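Local coordinates for protein Glucanase/chitosanase (Paenibacillus fukuinensis, PDB 4ZZ8) that probably hydrolyses beta-1,4-linked glucan and chitosan as a whole enzyme, and in this discoidin-type (F5/8 type C) domain binds glucosamine units of chitosan, at residues Thr17-Thr22 with Trp39-Gly44; Tyr75-Ser80 with Lys114-Tyr119. All coordinates share one frame; numbering follows the deposited sequence.

Contact 1 of 2, residues Thr17-Thr22 with Trp39-Gly44; sequences TSSIET and WASAYG. With GCS (2-amino-2-deoxy-beta-D-glucopyranose), chain C; GCS (2-amino-2-deoxy-beta-D-glucopyranose), chain B.
The turn leaving strand 14-17 packs on short strand 39-40 and the loop after it at one end of the beta-sandwich, T17 and S19 leaning on W39 and E21 standing beside Y43 where glucosamine binds. One backbone and two side-chain hydrogen bonds join segments 17-22 and 39-44. At the inner end the indole of W39 is fixed from two directions. Its NE1 points into S19 O at 3.0 Å, the oxygen lying in the ring plane and the N-H nearly straight at 161°, while the methyl CG2 of T17 sits over one face, 3.7 Å from the centroid of the five-membered ring, a CH-pi contact. With W39 cut back to an alanine, S19 O would probably lose this donor and a gap would open beside the T17 methyl. Farther along, S19 OG accepts from A42 N at 2.8 Å, and E21 N donates to A40 O, approaching from above the carbonyl plane.

E21 reaches outward because CG stands anti to the backbone N (chi1 178°) and the chain stays extended beyond it. Its OE1 accepts from N2 of the chain C sugar at 2.9 Å; a water bridges OE2 to S41 O. Y43 OH accepts from the same N2 at 2.9 Å and also hydrogen-bonds O6 of the chain B sugar. N2 thus has two protein acceptors; if protonated, as is likely for a glucosamine, its charge would be balanced by E21. E68 and R38 also hydrogen-bond the ligand. Binding a sugar with loops at one end of the beta-sandwich is how F5/8 type C (discoidin-like) carbohydrate-binding modules commonly work, consistent with this domain.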
# COMPACT_ATOMS: atom_id res chain seq x y z
N THR A 17 -4.28 -3.77 7.57
CA THR A 17 -2.81 -3.82 7.65
C THR A 17 -2.33 -5.05 8.35
O THR A 17 -3.04 -5.60 9.23
CB THR A 17 -2.23 -2.53 8.32
OG1 THR A 17 -2.76 -2.45 9.63
CG2 THR A 17 -2.63 -1.30 7.53
N SER A 18 -1.09 -5.45 8.09
CA SER A 18 -0.45 -6.50 8.84
C SER A 18 -0.26 -6.11 10.32
O SER A 18 -0.49 -6.99 11.19
CB SER A 18 0.86 -6.89 8.26
OG SER A 18 1.69 -5.71 8.09
N SER A 19 0.09 -4.84 10.59
CA SER A 19 0.34 -4.40 11.93
C SER A 19 0.30 -2.88 11.91
O SER A 19 0.33 -2.29 10.83
CB SER A 19 1.73 -4.87 12.38
OG SER A 19 2.79 -4.34 11.61
N ILE A 20 0.33 -2.30 13.10
CA ILE A 20 0.44 -0.87 13.26
C ILE A 20 1.42 -0.55 14.38
O ILE A 20 1.55 -1.31 15.30
CB ILE A 20 -0.94 -0.20 13.54
CG1 ILE A 20 -1.43 -0.50 14.90
CG2 ILE A 20 -1.94 -0.57 12.43
CD1 ILE A 20 -2.57 0.40 15.32
N GLU A 21 2.13 0.55 14.26
CA GLU A 21 3.13 0.89 15.26
C GLU A 21 2.44 1.29 16.57
O GLU A 21 2.90 0.84 17.66
CB GLU A 21 3.99 2.02 14.73
CG GLU A 21 5.06 2.55 15.64
CD GLU A 21 5.71 3.83 15.14
OE1 GLU A 21 5.91 4.74 15.99
OE2 GLU A 21 6.14 3.89 13.99
N THR A 22 1.46 2.19 16.45
CA THR A 22 0.73 2.74 17.59
C THR A 22 -0.60 3.21 17.12
O THR A 22 -0.78 3.43 15.91
CB THR A 22 1.45 3.97 18.25
OG1 THR A 22 1.56 5.03 17.29
CG2 THR A 22 2.78 3.63 18.96
N TRP A 39 0.16 5.74 7.84
CA TRP A 39 0.31 4.39 8.35
C TRP A 39 1.76 4.13 8.69
O TRP A 39 2.65 4.50 7.94
CB TRP A 39 -0.17 3.35 7.32
CG TRP A 39 0.09 1.89 7.66
CD1 TRP A 39 -0.35 1.22 8.78
CD2 TRP A 39 0.96 1.00 7.00
NE1 TRP A 39 0.21 -0.01 8.86
CE2 TRP A 39 0.99 -0.20 7.75
CE3 TRP A 39 1.77 1.10 5.84
CZ2 TRP A 39 1.72 -1.31 7.31
CZ3 TRP A 39 2.47 0.02 5.42
CH2 TRP A 39 2.44 -1.20 6.16
N ALA A 40 1.93 3.37 9.76
CA ALA A 40 3.29 2.84 10.10
C ALA A 40 3.06 1.48 10.69
O ALA A 40 2.19 1.29 11.56
CB ALA A 40 3.98 3.74 11.10
N SER A 41 3.89 0.53 10.27
CA SER A 41 3.79 -0.87 10.76
C SER A 41 4.55 -1.06 12.06
O SER A 41 5.24 -0.15 12.55
CB SER A 41 4.40 -1.81 9.72
OG SER A 41 5.84 -1.76 9.68
N ALA A 42 4.41 -2.25 12.66
CA ALA A 42 5.37 -2.67 13.69
C ALA A 42 6.74 -2.72 13.13
O ALA A 42 6.95 -2.87 11.93
CB ALA A 42 4.97 -4.01 14.28
N TYR A 43 7.72 -2.52 14.05
CA TYR A 43 9.12 -2.63 13.67
C TYR A 43 9.54 -4.07 13.42
O TYR A 43 8.91 -4.98 13.87
CB TYR A 43 9.97 -2.06 14.76
CG TYR A 43 9.89 -0.61 15.04
CD1 TYR A 43 9.09 0.28 14.36
CD2 TYR A 43 10.75 -0.08 16.01
CE1 TYR A 43 9.10 1.63 14.66
CE2 TYR A 43 10.71 1.24 16.32
CZ TYR A 43 9.92 2.10 15.62
OH TYR A 43 9.95 3.45 15.90
N GLY A 44 10.57 -4.24 12.65
CA GLY A 44 11.23 -5.52 12.61
C GLY A 44 11.39 -6.06 11.18
O GLY A 44 11.01 -5.48 10.17
C1 GCS C . 10.61 6.39 14.46
C2 GCS C . 9.11 6.49 14.42
C3 GCS C . 8.64 5.71 13.18
C4 GCS C . 9.40 6.18 11.94
C5 GCS C . 10.91 6.16 12.13
C6 GCS C . 11.68 6.73 10.99
N2 GCS C . 8.49 5.97 15.60
O3 GCS C . 7.20 5.90 13.15
O4 GCS C . 8.97 5.42 10.82
O5 GCS C . 11.19 6.91 13.32
O6 GCS C . 11.44 8.10 10.81
C1 GCS B . 14.19 8.12 18.03
C2 GCS B . 14.29 8.69 16.67
C3 GCS B . 13.00 8.49 15.86
C4 GCS B . 12.38 7.13 16.06
C5 GCS B . 12.32 6.89 17.57
C6 GCS B . 11.53 5.68 17.99
N2 GCS B . 14.55 10.14 16.84
O3 GCS B . 13.26 8.61 14.47
O4 GCS B . 11.00 7.25 15.59
O5 GCS B . 13.68 6.80 18.02
O6 GCS B . 12.06 4.60 17.24
O HOH W 1 6.73 2.05 12.12

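Contact 2 of 2, residues Tyr75-Ser80 with Lys114-Tyr119; sequences YSIQVS and KFVRVY. With SO4 (sulfate ion), chain E.
Q78 and R117 lie side by side on a pair of neighbouring antiparallel strands, 75-80 and 115-119, and mark the polar face of a contact whose other face is tightly packed with aliphatic groups. On that tight face I77 fits against both V116 and V118: its CD1 lies 3.6 Å from V118 CG2, the two side chains running alongside each other, and its CG2 meets V116 CG1 at 3.9 Å.

On the polar face NE and NH2 of R117 share Q78 OE1, at 2.9 and 2.8 Å, with the amide and guanidinium planes only 10° apart; NE comes nearly along the C=O axis and NH2 on a lone pair. The guanidinium is brought there by a bend at chi3 (78°), and Y119 CD1 lies over one of its faces. The solvent side is at the outer ends of R117 and Y119, both partly exposed. There R117 NH1 and NH2 also hold a sulfate ion, likely a crystallisation additive, through nearly straight bonds, NH1 to O2 at 2.9 Å.

Backbone ladder bonds join the strands throughout, and at one end K114 N and F115 N both donate to S80 O, a classic beta bulge. W90 makes a cation-pi contact with R117. Strand 75-80 is flanked by 91-96 and strand 115-123 by 48-54, within the five-stranded sheet. The aliphatic face lies against strand 57-67 of the second sheet, where I77 touches V63 and V118 touches L65.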
# COMPACT_ATOMS: atom_id res chain seq x y z
N TYR A 75 9.54 -4.26 -2.42
CA TYR A 75 8.10 -4.41 -2.21
C TYR A 75 7.43 -4.78 -3.52
O TYR A 75 7.99 -4.63 -4.60
CB TYR A 75 7.49 -3.16 -1.65
CG TYR A 75 7.55 -1.96 -2.57
CD1 TYR A 75 6.53 -1.74 -3.51
CD2 TYR A 75 8.58 -1.05 -2.50
CE1 TYR A 75 6.56 -0.69 -4.37
CE2 TYR A 75 8.62 0.03 -3.37
CZ TYR A 75 7.61 0.23 -4.32
OH TYR A 75 7.65 1.36 -5.16
N SER A 76 6.21 -5.31 -3.38
CA SER A 76 5.36 -5.50 -4.53
C SER A 76 4.01 -4.79 -4.35
O SER A 76 3.53 -4.51 -3.26
CB SER A 76 5.12 -6.93 -4.68
OG SER A 76 4.48 -7.53 -3.54
N ILE A 77 3.44 -4.49 -5.49
CA ILE A 77 2.05 -4.02 -5.60
C ILE A 77 1.26 -5.19 -6.12
O ILE A 77 1.65 -5.83 -7.10
CB ILE A 77 1.90 -2.82 -6.54
CG1 ILE A 77 2.79 -1.67 -6.10
CG2 ILE A 77 0.44 -2.42 -6.65
CD1 ILE A 77 2.52 -1.08 -4.72
N GLN A 78 0.18 -5.53 -5.46
CA GLN A 78 -0.57 -6.70 -5.75
C GLN A 78 -2.06 -6.35 -5.85
O GLN A 78 -2.53 -5.47 -5.15
CB GLN A 78 -0.42 -7.78 -4.70
CG GLN A 78 1.05 -8.07 -4.45
CD GLN A 78 1.22 -9.13 -3.37
OE1 GLN A 78 0.61 -9.16 -2.34
NE2 GLN A 78 2.09 -10.04 -3.67
N VAL A 79 -2.79 -7.15 -6.64
CA VAL A 79 -4.24 -6.96 -6.70
C VAL A 79 -4.96 -8.23 -6.34
O VAL A 79 -4.46 -9.38 -6.46
CB VAL A 79 -4.74 -6.49 -8.09
CG1 VAL A 79 -4.03 -5.21 -8.45
CG2 VAL A 79 -4.46 -7.57 -9.14
N SER A 80 -6.19 -8.08 -5.85
CA SER A 80 -7.06 -9.21 -5.68
C SER A 80 -8.41 -8.90 -6.30
O SER A 80 -8.90 -7.78 -6.24
CB SER A 80 -7.33 -9.55 -4.24
OG SER A 80 -8.22 -10.64 -4.08
N LYS A 114 -10.35 -5.46 -7.20
CA LYS A 114 -11.22 -5.00 -6.11
C LYS A 114 -10.41 -4.58 -4.91
O LYS A 114 -10.84 -3.72 -4.15
CB LYS A 114 -12.22 -6.04 -5.66
CG LYS A 114 -13.37 -5.34 -4.98
CD LYS A 114 -14.15 -6.20 -4.05
CE LYS A 114 -14.80 -5.35 -2.97
NZ LYS A 114 -16.04 -6.02 -2.51
N PHE A 115 -9.22 -5.15 -4.74
CA PHE A 115 -8.30 -4.77 -3.60
C PHE A 115 -6.92 -4.52 -4.20
O PHE A 115 -6.54 -5.16 -5.21
CB PHE A 115 -8.16 -5.88 -2.56
CG PHE A 115 -9.50 -6.36 -1.98
CD1 PHE A 115 -10.22 -7.34 -2.66
CD2 PHE A 115 -9.96 -5.91 -0.77
CE1 PHE A 115 -11.40 -7.83 -2.20
CE2 PHE A 115 -11.17 -6.37 -0.30
CZ PHE A 115 -11.90 -7.35 -1.00
N VAL A 116 -6.14 -3.65 -3.55
CA VAL A 116 -4.77 -3.36 -3.98
C VAL A 116 -3.95 -3.41 -2.68
O VAL A 116 -4.32 -2.83 -1.67
CB VAL A 116 -4.59 -1.97 -4.59
CG1 VAL A 116 -3.16 -1.93 -5.20
CG2 VAL A 116 -5.68 -1.67 -5.55
N ARG A 117 -2.82 -4.12 -2.74
CA ARG A 117 -1.95 -4.30 -1.53
C ARG A 117 -0.56 -3.86 -1.85
O ARG A 117 -0.03 -4.17 -2.91
CB ARG A 117 -1.90 -5.80 -1.18
CG ARG A 117 -1.19 -6.08 0.19
CD ARG A 117 -1.49 -7.45 0.73
NE ARG A 117 -0.76 -8.53 0.11
CZ ARG A 117 -0.46 -9.69 0.69
NH1 ARG A 117 -0.83 -9.93 1.92
NH2 ARG A 117 0.33 -10.57 0.04
N VAL A 118 0.09 -3.14 -0.93
CA VAL A 118 1.54 -2.99 -0.90
C VAL A 118 2.04 -4.06 0.03
O VAL A 118 1.65 -4.07 1.20
CB VAL A 118 1.97 -1.59 -0.42
CG1 VAL A 118 3.49 -1.52 -0.27
CG2 VAL A 118 1.45 -0.51 -1.34
N TYR A 119 2.90 -4.93 -0.46
CA TYR A 119 3.53 -6.00 0.33
C TYR A 119 5.01 -5.73 0.41
O TYR A 119 5.70 -5.87 -0.63
CB TYR A 119 3.20 -7.37 -0.33
CG TYR A 119 3.67 -8.55 0.43
CD1 TYR A 119 3.01 -8.98 1.55
CD2 TYR A 119 4.80 -9.26 0.01
CE1 TYR A 119 3.47 -10.08 2.27
CE2 TYR A 119 5.21 -10.37 0.70
CZ TYR A 119 4.59 -10.71 1.87
OH TYR A 119 4.97 -11.83 2.59
S SO4 E . 0.60 -13.49 2.50
O1 SO4 E . 1.74 -14.01 3.29
O2 SO4 E . 0.05 -12.34 3.30
O3 SO4 E . 1.22 -13.16 1.18
O4 SO4 E . -0.37 -14.52 2.32

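From the N terminus, the chain leaves strand 14-17 and enters the loop that holds 17-22; contact 1 closes over the 16 intervening residues when 39-44 arrives. The chain then runs through strands 48-54 and 57-67 before contact 2 opens at 75-80, closing at 114-119 after 33 intervening residues. The two closures therefore follow in series, neither nesting nor crossing. Contact 1 links the end of an outermost strand of the five-stranded sheet with the outermost strand 39-40 of the four-stranded one, whereas contact 2 joins two inner strands of the five-stranded sheet. Their centres are about 17 Å apart, and W49, on strand 48-54, bridges them: it is hydrogen-bonded to S18 and makes a cation-pi contact with R117.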